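Local coordinates for methyl-accepting chemotaxis protein, putative (Geobacter sulfurreducens, PDB 3OOV) that probably serves in bacterial chemotaxis signalling through a GAF domain, a fold that in related proteins often senses small ligands, at residues Arg46-Phe51 with Val65-Leu69. Residues are numbered along the deposited sequence; the frame is centred on the assembly and turned at random.
Sequences RTSLSF and VVLPL
The amide N of L49 donates to the carbonyl O of L67 at 2.8 Å, nearly straight at 168° and in the carbonyl plane. L67 N answers to L49 O at 2.9 Å on a more bent path, making the two an antiparallel hydrogen-bonded pair. Further along, F51 N reaches V65 O at 2.9 Å; at the far end L69 N meets T47 O from above the carbonyl plane. P68, lacking an N-H, suits its non-hydrogen-bonded pair with S48. Strand 66-68 is an edge strand of the chain's antiparallel GAF sheet, paired with 48-55, whose other side borders 36-42. L49, on the face it shares with L67, crosses L69 just past the strand end at about a right angle, L49 CG to L69 CG 3.8 Å; helix 74-82 covers both. Cutting L69 back to an alanine would probably leave L49 and F80 facing a gap. F51 CB lies 3.7 Å from V65 CB, the side chains pointing the same way, and CG anti to the backbone N (chi1 -153°) brings the ring edge of F51 to V65 CG1. On the opposite face S50 CB lies a loose 4.2 Å from V66 CG2; beta-branched valine suits an extended strand, small polar serine a partly exposed face.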
ATOM      1  N   ARG A  46      -2.692 -20.949  -8.525  1.00 18.93           N
ATOM      2  CA  ARG A  46      -2.864 -19.538  -8.164  1.00 19.77           C
ATOM      3  C   ARG A  46      -4.115 -18.918  -8.758  1.00 18.92           C
ATOM      4  O   ARG A  46      -4.138 -17.749  -9.088  1.00 20.05           O
ATOM      5  CB  ARG A  46      -1.566 -18.691  -8.466  1.00 18.99           C
ATOM      6  CG  ARG A  46      -0.332 -19.357  -7.714  1.00 21.69           C
ATOM      7  CD  ARG A  46       0.932 -18.510  -7.599  1.00 29.97           C
ATOM      8  NE  ARG A  46       2.025 -19.265  -6.942  1.00 31.79           N
ATOM      9  CZ  ARG A  46       3.326 -18.943  -6.985  1.00 33.62           C
ATOM     10  NH1 ARG A  46       3.772 -17.864  -7.653  1.00 32.15           N
ATOM     11  NH2 ARG A  46       4.200 -19.727  -6.367  1.00 34.51           N
ATOM     12  N   THR A  47      -5.154 -19.700  -8.901  1.00 19.73           N
ATOM     13  CA  THR A  47      -6.450 -19.163  -9.281  1.00 20.34           C
ATOM     14  C   THR A  47      -7.493 -19.358  -8.215  1.00 19.86           C
ATOM     15  O   THR A  47      -8.656 -19.028  -8.426  1.00 19.52           O
ATOM     16  CB  THR A  47      -6.986 -19.860 -10.539  1.00 21.88           C
ATOM     17  OG1 THR A  47      -6.943 -21.255 -10.318  1.00 21.62           O
ATOM     18  CG2 THR A  47      -6.131 -19.463 -11.809  1.00 24.87           C
ATOM     19  N   SER A  48      -7.117 -19.964  -7.089  1.00 18.65           N
ATOM     20  CA  SER A  48      -7.986 -19.934  -5.901  1.00 17.77           C
ATOM     21  C   SER A  48      -7.169 -19.723  -4.646  1.00 16.14           C
ATOM     22  O   SER A  48      -5.985 -20.074  -4.593  1.00 14.98           O
ATOM     23  CB  SER A  48      -8.714 -21.294  -5.730  1.00 18.33           C
ATOM     24  OG  SER A  48      -9.602 -21.499  -6.822  1.00 25.16           O
ATOM     25  N   LEU A  49      -7.861 -19.340  -3.575  1.00 15.50           N
ATOM     26  CA  LEU A  49      -7.287 -19.254  -2.242  1.00 13.69           C
ATOM     27  C   LEU A  49      -7.943 -20.253  -1.287  1.00 13.89           C
ATOM     28  O   LEU A  49      -9.148 -20.236  -1.131  1.00 11.99           O
ATOM     29  CB  LEU A  49      -7.580 -17.872  -1.693  1.00 12.63           C
ATOM     30  CG  LEU A  49      -6.811 -16.684  -2.306  1.00 15.56           C
ATOM     31  CD1 LEU A  49      -7.448 -15.317  -1.704  1.00 13.50           C
ATOM     32  CD2 LEU A  49      -5.277 -16.779  -2.115  1.00 10.18           C
ATOM     33  N   SER A  50      -7.162 -21.042  -0.575  1.00 12.79           N
ATOM     34  CA  SER A  50      -7.785 -21.836   0.400  1.00 15.50           C
ATOM     35  C   SER A  50      -7.641 -21.171   1.809  1.00 15.43           C
ATOM     36  O   SER A  50      -6.671 -20.466   2.123  1.00 14.22           O
ATOM     37  CB  SER A  50      -7.333 -23.298   0.283  1.00 16.48           C
ATOM     38  OG  SER A  50      -6.057 -23.416   0.814  1.00 20.19           O
ATOM     39  N   PHE A  51      -8.689 -21.287   2.600  1.00 14.94           N
ATOM     40  CA  PHE A  51      -8.748 -20.565   3.851  1.00 14.35           C
ATOM     41  C   PHE A  51      -8.041 -21.454   4.891  1.00 14.25           C
ATOM     42  O   PHE A  51      -8.547 -22.490   5.223  1.00 14.30           O
ATOM     43  CB  PHE A  51     -10.220 -20.326   4.179  1.00 13.31           C
ATOM     44  CG  PHE A  51     -10.518 -19.073   5.050  1.00 12.24           C
ATOM     45  CD1 PHE A  51     -11.705 -18.367   4.861  1.00 13.86           C
ATOM     46  CD2 PHE A  51      -9.654 -18.662   6.076  1.00 12.04           C
ATOM     47  CE1 PHE A  51     -12.010 -17.216   5.651  1.00 15.75           C
ATOM     48  CE2 PHE A  51      -9.953 -17.531   6.864  1.00 14.87           C
ATOM     49  CZ  PHE A  51     -11.124 -16.849   6.701  1.00 13.19           C
ATOM     50  N   VAL A  65     -12.618 -24.516   2.985  1.00 18.66           N
ATOM     51  CA  VAL A  65     -13.128 -23.360   2.316  1.00 17.61           C
ATOM     52  C   VAL A  65     -12.137 -22.973   1.228  1.00 17.20           C
ATOM     53  O   VAL A  65     -10.956 -22.797   1.510  1.00 17.25           O
ATOM     54  CB  VAL A  65     -13.388 -22.114   3.270  1.00 18.35           C
ATOM     55  CG1 VAL A  65     -13.728 -20.898   2.447  1.00 18.48           C
ATOM     56  CG2 VAL A  65     -14.525 -22.367   4.232  1.00 16.17           C
ATOM     57  N   VAL A  66     -12.631 -22.778   0.002  1.00 16.41           N
ATOM     58  CA  VAL A  66     -11.759 -22.399  -1.127  1.00 16.75           C
ATOM     59  C   VAL A  66     -12.507 -21.338  -1.886  1.00 17.58           C
ATOM     60  O   VAL A  66     -13.693 -21.498  -2.175  1.00 19.30           O
ATOM     61  CB  VAL A  66     -11.471 -23.636  -2.079  1.00 16.83           C
ATOM     62  CG1 VAL A  66     -10.549 -23.276  -3.310  1.00 12.10           C
ATOM     63  CG2 VAL A  66     -10.901 -24.834  -1.285  1.00 15.34           C
ATOM     64  N   LEU A  67     -11.794 -20.309  -2.311  1.00 18.01           N
ATOM     65  CA  LEU A  67     -12.434 -19.092  -2.783  1.00 17.83           C
ATOM     66  C   LEU A  67     -11.787 -18.706  -4.129  1.00 18.18           C
ATOM     67  O   LEU A  67     -10.551 -18.809  -4.268  1.00 17.33           O
ATOM     68  CB  LEU A  67     -12.227 -17.984  -1.713  1.00 17.36           C
ATOM     69  CG  LEU A  67     -12.980 -18.225  -0.362  1.00 16.90           C
ATOM     70  CD1 LEU A  67     -12.395 -17.432   0.783  1.00 13.51           C
ATOM     71  CD2 LEU A  67     -14.503 -17.888  -0.572  1.00 12.60           C
ATOM     72  N   PRO A  68     -12.598 -18.255  -5.107  1.00 17.92           N
ATOM     73  CA  PRO A  68     -11.959 -17.811  -6.407  1.00 18.78           C
ATOM     74  C   PRO A  68     -11.080 -16.566  -6.345  1.00 19.32           C
ATOM     75  O   PRO A  68     -11.458 -15.587  -5.739  1.00 19.87           O
ATOM     76  CB  PRO A  68     -13.171 -17.502  -7.320  1.00 18.37           C
ATOM     77  CG  PRO A  68     -14.342 -17.220  -6.370  1.00 18.84           C
ATOM     78  CD  PRO A  68     -14.060 -18.044  -5.085  1.00 16.85           C
ATOM     79  N   LEU A  69      -9.936 -16.573  -7.025  1.00 20.28           N
ATOM     80  CA  LEU A  69      -9.099 -15.388  -7.117  1.00 20.80           C
ATOM     81  C   LEU A  69      -9.450 -14.665  -8.364  1.00 21.95           C
ATOM     82  O   LEU A  69      -8.701 -14.684  -9.318  1.00 24.51           O
ATOM     83  CB  LEU A  69      -7.612 -15.742  -7.226  1.00 20.86           C
ATOM     84  CG  LEU A  69      -6.831 -15.697  -5.931  1.00 20.27           C
ATOM     85  CD1 LEU A  69      -5.494 -16.291  -6.123  1.00 15.06           C
ATOM     86  CD2 LEU A  69      -6.709 -14.258  -5.380  1.00 17.09           C
TER